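Local atomic coordinates of malonate decarboxylase subunit alpha (Acinetobacter baumannii ATCC 17978, PDB entry 6MPR), a protein that probably acts as the acyl carrier protein transferase of malonate decarboxylase, exchanging acetyl for malonyl on the carrier protein. Residues L19-K22 / R23-A26; Q81-P84 / D85-H88; H102-L105 / F106-G109; H246-M249 / A250-I254; E278-L281 / P282-E286. One frame throughout, in Å; residues are numbered along the deposited sequence. Where two conformers were deposited one is given.

All five contacts are local and lie in series along the chain; none nests in or crosses another. Interaction 1 starts helix 22-34 near the N terminus, where the second subunit meets it. Interaction 2 shapes the loop that leads from helix 73-79 to strand 90-94. Interaction 3 closes helix 100-107 before strand 111-116, and it touches interaction 2 through Pro84, His88, Lys108 and Gly109. Both lie on connections between strands of the parallel sheet. On the opposite side of the chain's centre, interaction 4 lies on helix 244-261 and interaction 5 on helix 272-287. These helices pack against each other beside the mixed sheet, with Ile280 set against Ala250 and Ile254.

Interaction 1: L19-K22 / R23-A26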
loop_
_atom_site.group_PDB
_atom_site.type_symbol
_atom_site.label_atom_id
_atom_site.label_comp_id
_atom_site.label_asym_id
_atom_site.label_seq_id
_atom_site.Cartn_x
_atom_site.Cartn_y
_atom_site.Cartn_z
ATOM N N LEU A 19 19.908 -23.456 -16.466
ATOM C CA LEU A 19 20.585 -22.346 -15.806
ATOM C C LEU A 19 19.604 -21.405 -15.136
ATOM O O LEU A 19 19.952 -20.726 -14.161
ATOM C CB LEU A 19 21.426 -21.564 -16.815
ATOM C CG LEU A 19 22.715 -22.225 -17.270
ATOM C CD1 LEU A 19 23.458 -21.307 -18.227
ATOM C CD2 LEU A 19 23.571 -22.545 -16.064
ATOM N N TRP A 20 18.380 -21.351 -15.642
ATOM C CA TRP A 20 17.436 -20.328 -15.231
ATOM C C TRP A 20 16.094 -20.918 -14.824
ATOM O O TRP A 20 15.136 -20.163 -14.620
ATOM C CB TRP A 20 17.244 -19.312 -16.358
ATOM C CG TRP A 20 18.514 -18.595 -16.782
ATOM C CD1 TRP A 20 19.235 -18.807 -17.916
ATOM C CD2 TRP A 20 19.173 -17.532 -16.082
ATOM N NE1 TRP A 20 20.314 -17.950 -17.967
ATOM C CE2 TRP A 20 20.296 -17.154 -16.852
ATOM C CE3 TRP A 20 18.920 -16.858 -14.881
ATOM C CZ2 TRP A 20 21.170 -16.144 -16.455
ATOM C CZ3 TRP A 20 19.785 -15.845 -14.491
ATOM C CH2 TRP A 20 20.896 -15.497 -15.275
ATOM N N THR A 21 15.993 -22.242 -14.717
ATOM C CA THR A 21 14.739 -22.904 -14.372
ATOM C C THR A 21 14.881 -23.737 -13.095
ATOM O O THR A 21 14.192 -24.744 -12.910
ATOM C CB THR A 21 14.251 -23.759 -15.542
ATOM O OG1 THR A 21 15.272 -24.689 -15.929
ATOM C CG2 THR A 21 13.899 -22.875 -16.750
ATOM N N LYS A 22 15.768 -23.311 -12.190
ATOM C CA LYS A 22 16.028 -24.104 -10.989
ATOM C C LYS A 22 14.799 -24.195 -10.092
ATOM O O LYS A 22 14.506 -25.262 -9.542
ATOM C CB LYS A 22 17.211 -23.520 -10.221
ATOM C CG LYS A 22 18.522 -23.599 -10.980
ATOM C CD LYS A 22 19.643 -22.961 -10.191
ATOM C CE LYS A 22 20.941 -23.005 -10.971
ATOM N NZ LYS A 22 22.004 -22.212 -10.299
ATOM N N ARG A 23 14.086 -23.082 -9.901
ATOM C CA ARG A 23 12.902 -23.108 -9.049
ATOM C C ARG A 23 11.832 -24.013 -9.643
ATOM O O ARG A 23 11.200 -24.806 -8.929
ATOM C CB ARG A 23 12.338 -21.691 -8.868
ATOM C CG ARG A 23 13.258 -20.725 -8.136
ATOM C CD ARG A 23 12.458 -19.559 -7.558
ATOM N NE ARG A 23 11.918 -18.704 -8.612
ATOM C CZ ARG A 23 11.646 -17.410 -8.453
ATOM N NH1 ARG A 23 11.874 -16.808 -7.288
ATOM N NH2 ARG A 23 11.164 -16.716 -9.470
ATOM N N ARG A 24 11.599 -23.881 -10.953
ATOM C CA ARG A 24 10.611 -24.715 -11.629
ATOM C C ARG A 24 10.933 -26.195 -11.481
ATOM O O ARG A 24 10.047 -27.007 -11.186
ATOM C CB ARG A 24 10.527 -24.342 -13.110
ATOM C CG ARG A 24 9.570 -25.247 -13.888
ATOM C CD ARG A 24 9.478 -24.819 -15.344
ATOM N NE ARG A 24 8.899 -23.480 -15.443
ATOM C CZ ARG A 24 9.193 -22.613 -16.405
ATOM N NH1 ARG A 24 10.064 -22.943 -17.358
ATOM N NH2 ARG A 24 8.622 -21.415 -16.406
ATOM N N HIS A 25 12.196 -26.573 -11.676
ATOM C CA HIS A 25 12.553 -27.991 -11.618
ATOM C C HIS A 25 12.452 -28.529 -10.199
ATOM O O HIS A 25 12.015 -29.665 -9.982
ATOM C CB HIS A 25 13.964 -28.216 -12.148
ATOM C CG HIS A 25 14.369 -29.658 -12.175
ATOM N ND1 HIS A 25 15.212 -30.214 -11.237
ATOM C CD2 HIS A 25 14.036 -30.660 -13.022
ATOM C CE1 HIS A 25 15.383 -31.496 -11.507
ATOM N NE2 HIS A 25 14.680 -31.792 -12.585
ATOM N N ALA A 26 12.867 -27.727 -9.211
ATOM C CA ALA A 26 12.798 -28.191 -7.830
ATOM C C ALA A 26 11.353 -28.418 -7.405
ATOM O O ALA A 26 11.034 -29.430 -6.770
ATOM C CB ALA A 26 13.493 -27.193 -6.900
#
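Thr21 holds CG2 beside its backbone N (OG1 at chi1 55°), while Arg24 sends CG out opposite its own N and then bends at chi3 (-64°). The two side chains slant across each other, and Arg24 NH1 lies 3.9 Å from Thr21 CG2. This is the start of helix 22-34, with Thr21 at the N-cap. Its side chain makes no capping bond. Instead, Asp336 of the second subunit accepts hydrogen bonds from the backbone N of both Lys22 and Arg23. A carboxylate there would probably also suit the positive end of the helix dipole. The first helical bonds follow. His25 N donates to Thr21 O over 3.0 Å, and the bond is fairly straight at 159°. Ala26 N donates to Lys22 O in the same way. The guanidinium of Arg23 reaches the second subunit, where its NH2 donates to Pro335 O. Pro335 of that subunit also packs on Thr21 and Arg24, and Arg24 touches Asp192 of its own chain. The helix start is thus part of the subunit interface. At the base of the first turn, Ala26 CB lies 3.4 Å from Lys22 O and His25 CB lies 3.6 Å from Thr21 O.

Interaction 2: Q81-P84 / D85-H88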
loop_
_atom_site.group_PDB
_atom_site.type_symbol
_atom_site.label_atom_id
_atom_site.label_comp_id
_atom_site.label_asym_id
_atom_site.label_seq_id
_atom_site.Cartn_x
_atom_site.Cartn_y
_atom_site.Cartn_z
ATOM N N GLN A 81 3.172 -31.417 13.964
ATOM C CA GLN A 81 3.305 -32.854 14.176
ATOM C C GLN A 81 4.288 -33.518 13.213
ATOM O O GLN A 81 4.478 -34.739 13.287
ATOM C CB GLN A 81 1.940 -33.537 14.059
ATOM C CG GLN A 81 0.932 -33.068 15.088
ATOM C CD GLN A 81 1.419 -33.296 16.510
ATOM O OE1 GLN A 81 1.902 -34.380 16.847
ATOM N NE2 GLN A 81 1.305 -32.269 17.351
ATOM N N THR A 82 4.923 -32.754 12.327
ATOM C CA THR A 82 5.904 -33.343 11.423
ATOM C C THR A 82 7.186 -33.695 12.174
ATOM O O THR A 82 7.436 -33.246 13.299
ATOM C CB THR A 82 6.213 -32.395 10.255
ATOM O OG1 THR A 82 6.704 -31.143 10.759
ATOM C CG2 THR A 82 4.968 -32.150 9.409
ATOM N N ASN A 83 7.993 -34.521 11.523
ATOM C CA ASN A 83 9.244 -35.022 12.080
ATOM C C ASN A 83 10.312 -33.938 11.989
ATOM O O ASN A 83 10.654 -33.514 10.878
ATOM C CB ASN A 83 9.669 -36.255 11.302
ATOM C CG ASN A 83 10.884 -36.960 11.906
ATOM O OD1 ASN A 83 11.645 -36.380 12.679
ATOM N ND2 ASN A 83 11.077 -38.213 11.522
ATOM N N PRO A 84 10.852 -33.451 13.106
ATOM C CA PRO A 84 11.865 -32.385 13.008
ATOM C C PRO A 84 13.185 -32.851 12.394
ATOM O O PRO A 84 13.988 -31.999 11.997
ATOM C CB PRO A 84 12.044 -31.927 14.466
ATOM C CG PRO A 84 10.818 -32.434 15.184
ATOM C CD PRO A 84 10.472 -33.721 14.499
ATOM N N ASP A 85 13.438 -34.162 12.291
ATOM C CA ASP A 85 14.597 -34.618 11.524
ATOM C C ASP A 85 14.408 -34.412 10.028
ATOM O O ASP A 85 15.391 -34.436 9.274
ATOM C CB ASP A 85 14.876 -36.093 11.797
ATOM C CG ASP A 85 15.293 -36.346 13.221
ATOM O OD1 ASP A 85 15.972 -35.475 13.799
ATOM O OD2 ASP A 85 14.935 -37.411 13.758
ATOM N N ILE A 86 13.168 -34.242 9.584
ATOM C CA ILE A 86 12.857 -33.940 8.195
ATOM C C ILE A 86 12.639 -32.448 7.987
ATOM O O ILE A 86 13.263 -31.839 7.120
ATOM C CB ILE A 86 11.626 -34.756 7.743
ATOM C CG1 ILE A 86 11.905 -36.247 7.920
ATOM C CG2 ILE A 86 11.242 -34.420 6.301
ATOM C CD1 ILE A 86 10.700 -37.110 7.652
ATOM N N LEU A 87 11.754 -31.833 8.780
ATOM C CA LEU A 87 11.455 -30.406 8.670
ATOM C C LEU A 87 12.074 -29.673 9.856
ATOM O O LEU A 87 11.591 -29.793 10.986
ATOM C CB LEU A 87 9.947 -30.150 8.612
ATOM C CG LEU A 87 9.206 -30.843 7.481
ATOM C CD1 LEU A 87 7.765 -30.327 7.420
ATOM C CD2 LEU A 87 9.927 -30.614 6.168
ATOM N N HIS A 88 13.126 -28.901 9.586
ATOM C CA HIS A 88 13.799 -28.089 10.590
ATOM C C HIS A 88 14.243 -26.797 9.925
ATOM O O HIS A 88 14.262 -26.691 8.697
ATOM C CB HIS A 88 14.996 -28.818 11.212
ATOM C CG HIS A 88 15.945 -29.378 10.201
ATOM N ND1 HIS A 88 16.980 -28.645 9.663
ATOM C CD2 HIS A 88 16.008 -30.600 9.621
ATOM C CE1 HIS A 88 17.639 -29.390 8.795
ATOM N NE2 HIS A 88 17.072 -30.581 8.751
HETATM O O HOH W 1 13.749 -39.636 12.118
#
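Asn83 bonds Asp85, Ile86 and Leu87 through two oxygens, its side-chain OD1 and its backbone O. Its OD1 accepts from Asp85 N at 2.9 Å, which makes an Asx turn. The donor sits above the amide plane, 43° out of it. CG is anti to the backbone N (chi1 -173°), and this swings the amide forward to the Asp85 N-H. The backbone oxygen of Asn83 takes two more donors. Leu87 N reaches Asn83 O at 2.9 Å, almost in line with the carbonyl. Ile86 N also bonds to Asn83 O, from well above the carbonyl plane, and closes a beta turn. On the other side of the amide, Asn83 ND2 donates to a water at 3.1 Å. That water donates in turn to Asp85 OD2 at 3.0 Å and bridges the two side chains. Asn83 N is bonded to Glu53 OE1 on helix 48-55. Thr82 OG1 bonds to Leu79 O, and its nearest carbon across the contact is Leu87 CD1, at 3.6 Å. The loop joins helix 73-79 to strand 90-94 of the parallel sheet. A weaker CA-H...O contact runs from Pro84 CA to Leu87 O at 3.3 Å. With its backbone N and O and both ends of its amide engaged, Asn83 should hold this irregular loop in one shape where no regular helix or strand does.

Interaction 3: H102-L105 / F106-G109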
loop_
_atom_site.group_PDB
_atom_site.type_symbol
_atom_site.label_atom_id
_atom_site.label_comp_id
_atom_site.label_asym_id
_atom_site.label_seq_id
_atom_site.Cartn_x
_atom_site.Cartn_y
_atom_site.Cartn_z
ATOM N N HIS A 102 1.586 -22.439 16.740
ATOM C CA HIS A 102 2.528 -21.579 16.025
ATOM C C HIS A 102 3.850 -21.509 16.767
ATOM O O HIS A 102 4.922 -21.685 16.182
ATOM C CB HIS A 102 1.968 -20.172 15.856
ATOM C CG HIS A 102 0.758 -20.105 14.993
ATOM N ND1 HIS A 102 -0.057 -18.997 14.950
ATOM C CD2 HIS A 102 0.223 -21.001 14.133
ATOM C CE1 HIS A 102 -1.053 -19.217 14.111
ATOM N NE2 HIS A 102 -0.902 -20.422 13.596
ATOM N N LEU A 103 3.787 -21.256 18.070
ATOM C CA LEU A 103 5.008 -21.167 18.845
ATOM C C LEU A 103 5.567 -22.547 19.166
ATOM O O LEU A 103 6.784 -22.685 19.333
ATOM C CB LEU A 103 4.746 -20.327 20.096
ATOM C CG LEU A 103 4.386 -18.885 19.705
ATOM C CD1 LEU A 103 4.102 -18.008 20.911
ATOM C CD2 LEU A 103 5.481 -18.262 18.843
ATOM N N ASP A 104 4.716 -23.589 19.201
ATOM C CA ASP A 104 5.223 -24.950 19.369
ATOM C C ASP A 104 6.218 -25.323 18.267
ATOM O O ASP A 104 7.134 -26.124 18.502
ATOM C CB ASP A 104 4.073 -25.963 19.382
ATOM C CG ASP A 104 3.123 -25.794 20.577
ATOM O OD1 ASP A 104 3.414 -25.016 21.518
ATOM O OD2 ASP A 104 2.057 -26.450 20.561
ATOM N N LEU A 105 6.070 -24.748 17.065
ATOM C CA LEU A 105 7.024 -25.033 15.987
ATOM C C LEU A 105 8.455 -24.703 16.395
ATOM O O LEU A 105 9.401 -25.403 16.006
ATOM C CB LEU A 105 6.664 -24.242 14.730
ATOM C CG LEU A 105 5.328 -24.569 14.077
ATOM C CD1 LEU A 105 4.981 -23.508 13.034
ATOM C CD2 LEU A 105 5.370 -25.980 13.461
ATOM N N PHE A 106 8.637 -23.622 17.151
ATOM C CA PHE A 106 9.981 -23.227 17.554
ATOM C C PHE A 106 10.467 -24.052 18.729
ATOM O O PHE A 106 11.616 -24.511 18.734
ATOM C CB PHE A 106 10.000 -21.731 17.863
ATOM C CG PHE A 106 9.608 -20.887 16.672
ATOM C CD1 PHE A 106 8.271 -20.606 16.403
ATOM C CD2 PHE A 106 10.573 -20.409 15.803
ATOM C CE1 PHE A 106 7.909 -19.849 15.290
ATOM C CE2 PHE A 106 10.227 -19.659 14.698
ATOM C CZ PHE A 106 8.880 -19.372 14.440
ATOM N N GLU A 107 9.602 -24.279 19.715
ATOM C CA GLU A 107 9.960 -25.174 20.809
ATOM C C GLU A 107 10.381 -26.542 20.294
ATOM O O GLU A 107 11.343 -27.133 20.796
ATOM C CB GLU A 107 8.784 -25.303 21.769
ATOM C CG GLU A 107 9.117 -26.001 23.062
ATOM C CD GLU A 107 7.956 -25.961 24.025
ATOM O OE1 GLU A 107 7.106 -25.056 23.878
ATOM O OE2 GLU A 107 7.887 -26.834 24.917
ATOM N N LYS A 108 9.691 -27.052 19.273
ATOM C CA LYS A 108 9.946 -28.406 18.793
ATOM C C LYS A 108 11.117 -28.497 17.814
ATOM O O LYS A 108 11.449 -29.604 17.379
ATOM C CB LYS A 108 8.681 -28.975 18.131
ATOM C CG LYS A 108 7.538 -29.263 19.091
ATOM C CD LYS A 108 6.307 -29.788 18.373
ATOM C CE LYS A 108 5.351 -30.440 19.364
ATOM N NZ LYS A 108 4.113 -30.924 18.708
ATOM N N GLY A 109 11.738 -27.381 17.442
ATOM C CA GLY A 109 12.851 -27.443 16.520
ATOM C C GLY A 109 12.458 -27.560 15.069
ATOM O O GLY A 109 13.310 -27.882 14.233
HETATM O O HOH W 2 1.782 -28.377 18.841
#
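Phe106 sets the edge of its ring against the carbonyl oxygens of His102 and Leu103. CD1 lies 3.5 Å from His102 O, and Leu103 O lies in the plane of the ring at its edge. CG beside the backbone N (chi1 -60°) turns the ring back along the helix. Leu103 CD2 adds a loose apolar contact to Phe106 CD1. This is the last turn of helix 100-107, which ends in a Schellman motif at Gly109, where phi is positive (81°) and Gly109 N bonds back to Phe106 O. Just before it, Lys108 N makes a regular helical bond to Asp104 O at 2.8 Å. Leu103 O accepts twice. Glu107 N comes in the carbonyl plane and nearly straight, whereas Phe106 N comes from above that plane. The buried face fits between sheet and helix. Phe106 and Leu105 touch Met92 on strand 90-94 and Ala111 on strand 111-116, and Leu103 and Phe106 touch Leu129 on helix 125-131. The outer face is charged. Asp104 OD1 and Glu107 OE1 stand 4.4 Å apart, and both form salt bridges to Arg125 NH2, which probably offsets their repulsion. Lys108 runs extended beyond CG, and its CG passes 3.2 Å from Asp104 O. Its NZ is bonded to Ala80 O. A water sits between the side chains of Asp104 and Lys108: it donates to Asp104 OD2 at 2.6 Å and accepts a weak bond from Lys108 NZ at 3.5 Å.

Interaction 4: H246-M249 / A250-I254; sequences HVLM and AMMAI
Val247 and Met251 meet at a slant, with Val247 CG1 4.2 Å from Met251 SD. Val247 CG1 is anti to the backbone N (chi1 174°), which carries that branch forward to the next turn. Met251 CG lies 3.4 Å from Val247 O. Met252 bends at chi3 (-75°), which brings its methyl CE back to Leu248 and Met249. CE sits 4.3 Å from Leu248 CG and 4.1 Å from Met249 CA. These pairs lie three and four residues apart on one alpha helix, 244-261, and every touching residue is buried. Regular backbone bonds join the turns: Met251 N donates to Val247 O at 2.8 Å, and Ala253 N donates to Met249 O at 2.9 Å. Two small side chains mark another face. Ala250 and Ala253 both touch Ile277 of the neighbouring helix 272-287. Ala253 also touches Leu476 on strand 474-477, as does Met252. On the Met251 side, Leu248 and Met251 both touch Ala537 in a loop. Ala250 CB lies 3.3 Å from His246 O, and His246 ND1 is bonded to Lys243 N.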
loop_
_atom_site.group_PDB
_atom_site.type_symbol
_atom_site.label_atom_id
_atom_site.label_comp_id
_atom_site.label_asym_id
_atom_site.label_seq_id
_atom_site.Cartn_x
_atom_site.Cartn_y
_atom_site.Cartn_z
ATOM N N HIS A 246 -15.711 6.266 28.687
ATOM C CA HIS A 246 -15.619 6.010 27.249
ATOM C C HIS A 246 -16.539 6.946 26.477
ATOM O O HIS A 246 -16.171 7.449 25.410
ATOM C CB HIS A 246 -15.975 4.559 26.932
ATOM C CG HIS A 246 -15.117 3.548 27.632
ATOM N ND1 HIS A 246 -15.648 2.487 28.330
ATOM C CD2 HIS A 246 -13.772 3.429 27.732
ATOM C CE1 HIS A 246 -14.669 1.758 28.834
ATOM N NE2 HIS A 246 -13.520 2.306 28.482
ATOM N N VAL A 247 -17.744 7.173 27.003
ATOM C CA VAL A 247 -18.703 8.077 26.370
ATOM C C VAL A 247 -18.174 9.508 26.347
ATOM O O VAL A 247 -18.286 10.209 25.337
ATOM C CB VAL A 247 -20.055 7.989 27.098
ATOM C CG1 VAL A 247 -21.036 9.028 26.553
ATOM C CG2 VAL A 247 -20.619 6.579 27.005
ATOM N N LEU A 248 -17.597 9.963 27.462
ATOM C CA LEU A 248 -17.029 11.310 27.525
ATOM C C LEU A 248 -15.947 11.500 26.465
ATOM O O LEU A 248 -15.942 12.494 25.731
ATOM C CB LEU A 248 -16.466 11.574 28.927
ATOM C CG LEU A 248 -15.817 12.931 29.227
ATOM C CD1 LEU A 248 -16.807 14.072 29.096
ATOM C CD2 LEU A 248 -15.183 12.918 30.643
ATOM N N MET A 249 -15.027 10.546 26.368
ATOM C CA MET A 249 -13.964 10.648 25.376
ATOM C C MET A 249 -14.527 10.585 23.960
ATOM O O MET A 249 -14.045 11.290 23.065
ATOM C CB MET A 249 -12.933 9.542 25.622
ATOM C CG MET A 249 -12.136 9.767 26.912
ATOM S SD MET A 249 -11.181 8.320 27.374
ATOM C CE MET A 249 -9.927 8.328 26.109
ATOM N N ALA A 250 -15.559 9.760 23.748
ATOM C CA ALA A 250 -16.207 9.681 22.439
ATOM C C ALA A 250 -16.883 11.002 22.068
ATOM O O ALA A 250 -16.826 11.430 20.908
ATOM C CB ALA A 250 -17.218 8.535 22.436
ATOM N N MET A 251 -17.518 11.668 23.037
ATOM C CA MET A 251 -18.099 12.981 22.765
ATOM C C MET A 251 -17.032 13.982 22.332
ATOM O O MET A 251 -17.237 14.752 21.386
ATOM C CB MET A 251 -18.834 13.512 24.000
ATOM C CG MET A 251 -20.160 12.819 24.298
ATOM S SD MET A 251 -20.717 13.160 25.981
ATOM C CE MET A 251 -21.768 14.597 25.748
ATOM N N MET A 252 -15.899 14.006 23.034
ATOM C CA MET A 252 -14.820 14.923 22.672
ATOM C C MET A 252 -14.217 14.589 21.308
ATOM O O MET A 252 -13.858 15.500 20.552
ATOM C CB MET A 252 -13.757 14.913 23.767
ATOM C CG MET A 252 -14.274 15.513 25.076
ATOM S SD MET A 252 -12.943 15.888 26.238
ATOM C CE MET A 252 -12.512 14.248 26.812
ATOM N N ALA A 253 -14.083 13.296 20.976
ATOM C CA ALA A 253 -13.634 12.927 19.638
ATOM C C ALA A 253 -14.565 13.476 18.563
ATOM O O ALA A 253 -14.106 13.988 17.538
ATOM C CB ALA A 253 -13.514 11.403 19.511
ATOM N N ILE A 254 -15.875 13.370 18.770
ATOM C CA ILE A 254 -16.821 13.769 17.728
ATOM C C ILE A 254 -16.837 15.278 17.567
ATOM O O ILE A 254 -16.785 15.807 16.451
ATOM C CB ILE A 254 -18.225 13.232 18.047
ATOM C CG1 ILE A 254 -18.225 11.713 17.913
ATOM C CG2 ILE A 254 -19.259 13.907 17.139
ATOM C CD1 ILE A 254 -19.470 11.011 18.438
#

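Interaction 5: E278-L281 / P282-E286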
loop_
_atom_site.group_PDB
_atom_site.type_symbol
_atom_site.label_atom_id
_atom_site.label_comp_id
_atom_site.label_asym_id
_atom_site.label_seq_id
_atom_site.Cartn_x
_atom_site.Cartn_y
_atom_site.Cartn_z
ATOM N N GLU A 278 -18.897 5.054 17.804
ATOM C CA GLU A 278 -19.834 4.465 16.852
ATOM C C GLU A 278 -21.259 4.485 17.391
ATOM O O GLU A 278 -22.206 4.787 16.651
ATOM C CB GLU A 278 -19.394 3.035 16.521
ATOM C CG GLU A 278 -17.976 2.959 15.915
ATOM C CD GLU A 278 -17.364 1.568 15.905
ATOM O OE1 GLU A 278 -18.099 0.570 16.034
ATOM O OE2 GLU A 278 -16.119 1.489 15.775
ATOM N N LEU A 279 -21.431 4.199 18.685
ATOM C CA LEU A 279 -22.761 4.086 19.279
ATOM C C LEU A 279 -23.383 5.420 19.682
ATOM O O LEU A 279 -24.592 5.458 19.943
ATOM C CB LEU A 279 -22.724 3.155 20.493
ATOM C CG LEU A 279 -22.573 1.682 20.100
ATOM C CD1 LEU A 279 -22.330 0.803 21.326
ATOM C CD2 LEU A 279 -23.804 1.217 19.331
ATOM N N ILE A 280 -22.626 6.516 19.730
ATOM C CA ILE A 280 -23.239 7.804 20.024
ATOM C C ILE A 280 -23.302 8.714 18.809
ATOM O O ILE A 280 -23.861 9.807 18.911
ATOM C CB ILE A 280 -22.568 8.539 21.210
ATOM C CG1 ILE A 280 -21.179 9.061 20.851
ATOM C CG2 ILE A 280 -22.558 7.685 22.471
ATOM C CD1 ILE A 280 -20.602 9.986 21.895
ATOM N N LEU A 281 -22.775 8.302 17.659
ATOM C CA LEU A 281 -23.078 9.055 16.444
ATOM C C LEU A 281 -24.575 9.257 16.248
ATOM O O LEU A 281 -24.988 10.405 16.025
ATOM C CB LEU A 281 -22.447 8.377 15.221
ATOM C CG LEU A 281 -20.952 8.601 15.049
ATOM C CD1 LEU A 281 -20.474 7.723 13.912
ATOM C CD2 LEU A 281 -20.678 10.081 14.762
ATOM N N PRO A 282 -25.437 8.236 16.354
ATOM C CA PRO A 282 -26.862 8.464 16.068
ATOM C C PRO A 282 -27.610 9.196 17.168
ATOM O O PRO A 282 -28.797 9.501 16.986
ATOM C CB PRO A 282 -27.419 7.035 15.894
ATOM C CG PRO A 282 -26.207 6.156 15.701
ATOM C CD PRO A 282 -25.152 6.800 16.525
ATOM N N THR A 283 -26.975 9.471 18.305
ATOM C CA THR A 283 -27.611 10.198 19.400
ATOM C C THR A 283 -26.919 11.540 19.601
ATOM O O THR A 283 -27.466 12.581 19.235
ATOM C CB THR A 283 -27.583 9.376 20.689
ATOM O OG1 THR A 283 -26.236 8.973 20.960
ATOM C CG2 THR A 283 -28.460 8.137 20.563
ATOM N N TYR A 284 -25.708 11.543 20.154
ATOM C CA TYR A 284 -24.978 12.794 20.325
ATOM C C TYR A 284 -24.643 13.429 18.979
ATOM O O TYR A 284 -24.799 14.643 18.798
ATOM C CB TYR A 284 -23.715 12.535 21.138
ATOM C CG TYR A 284 -22.872 13.759 21.382
ATOM C CD1 TYR A 284 -23.354 14.809 22.151
ATOM C CD2 TYR A 284 -21.576 13.846 20.877
ATOM C CE1 TYR A 284 -22.568 15.932 22.395
ATOM C CE2 TYR A 284 -20.784 14.962 21.115
ATOM C CZ TYR A 284 -21.287 16.000 21.869
ATOM O OH TYR A 284 -20.499 17.106 22.104
ATOM N N GLY A 285 -24.201 12.624 18.013
ATOM C CA GLY A 285 -23.919 13.169 16.700
ATOM C C GLY A 285 -25.150 13.769 16.052
ATOM O O GLY A 285 -25.081 14.833 15.436
ATOM N N GLU A 286 -26.298 13.100 16.203
ATOM C CA GLU A 286 -27.554 13.626 15.669
ATOM C C GLU A 286 -27.941 14.942 16.334
ATOM O O GLU A 286 -28.427 15.865 15.669
ATOM C CB GLU A 286 -28.661 12.585 15.849
ATOM C CG GLU A 286 -30.065 13.060 15.499
ATOM C CD GLU A 286 -30.222 13.418 14.043
ATOM O OE1 GLU A 286 -31.124 14.234 13.744
ATOM O OE2 GLU A 286 -29.455 12.894 13.199
#
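Leu281, Pro282 and Ile280 carry most of this contact, where helix 272-287 kinks into a wider pi-type turn. The helix links strands 265-268 and 297-299 in a beta-alpha-beta unit. Pro282 has no N-H to give, so the regular bonding breaks here. Its CD presses on Leu281 CB at 3.4 Å, tighter than usual for two carbons, and lies 3.6 Å from Glu278 O. Ile280 O gathers the displaced donors. Gly285 N, five residues on, reaches it at 3.0 Å in the carbonyl plane. Thr283 N reaches Ile280 O from far above that plane, 70° out of it. The Ile280 side chain has CG1 between the backbone N and the carbonyl carbon (chi1 71°). It therefore runs beside Tyr284, pointing the same way, and CD1 is 4.1 Å from Tyr284 CB. Thr283 stands across Ile280, and its OG1 is bonded to Leu541 O. Ile280 and Tyr284 both face Met251 of helix 244-261, while Pro282 packs on Pro308 of helix 307-311. Leu281 O takes a weak bond from Glu286 N. The same oxygen also lies close to a residue with no side chain: Gly285 CA is only 3.0 Å from Leu281 O.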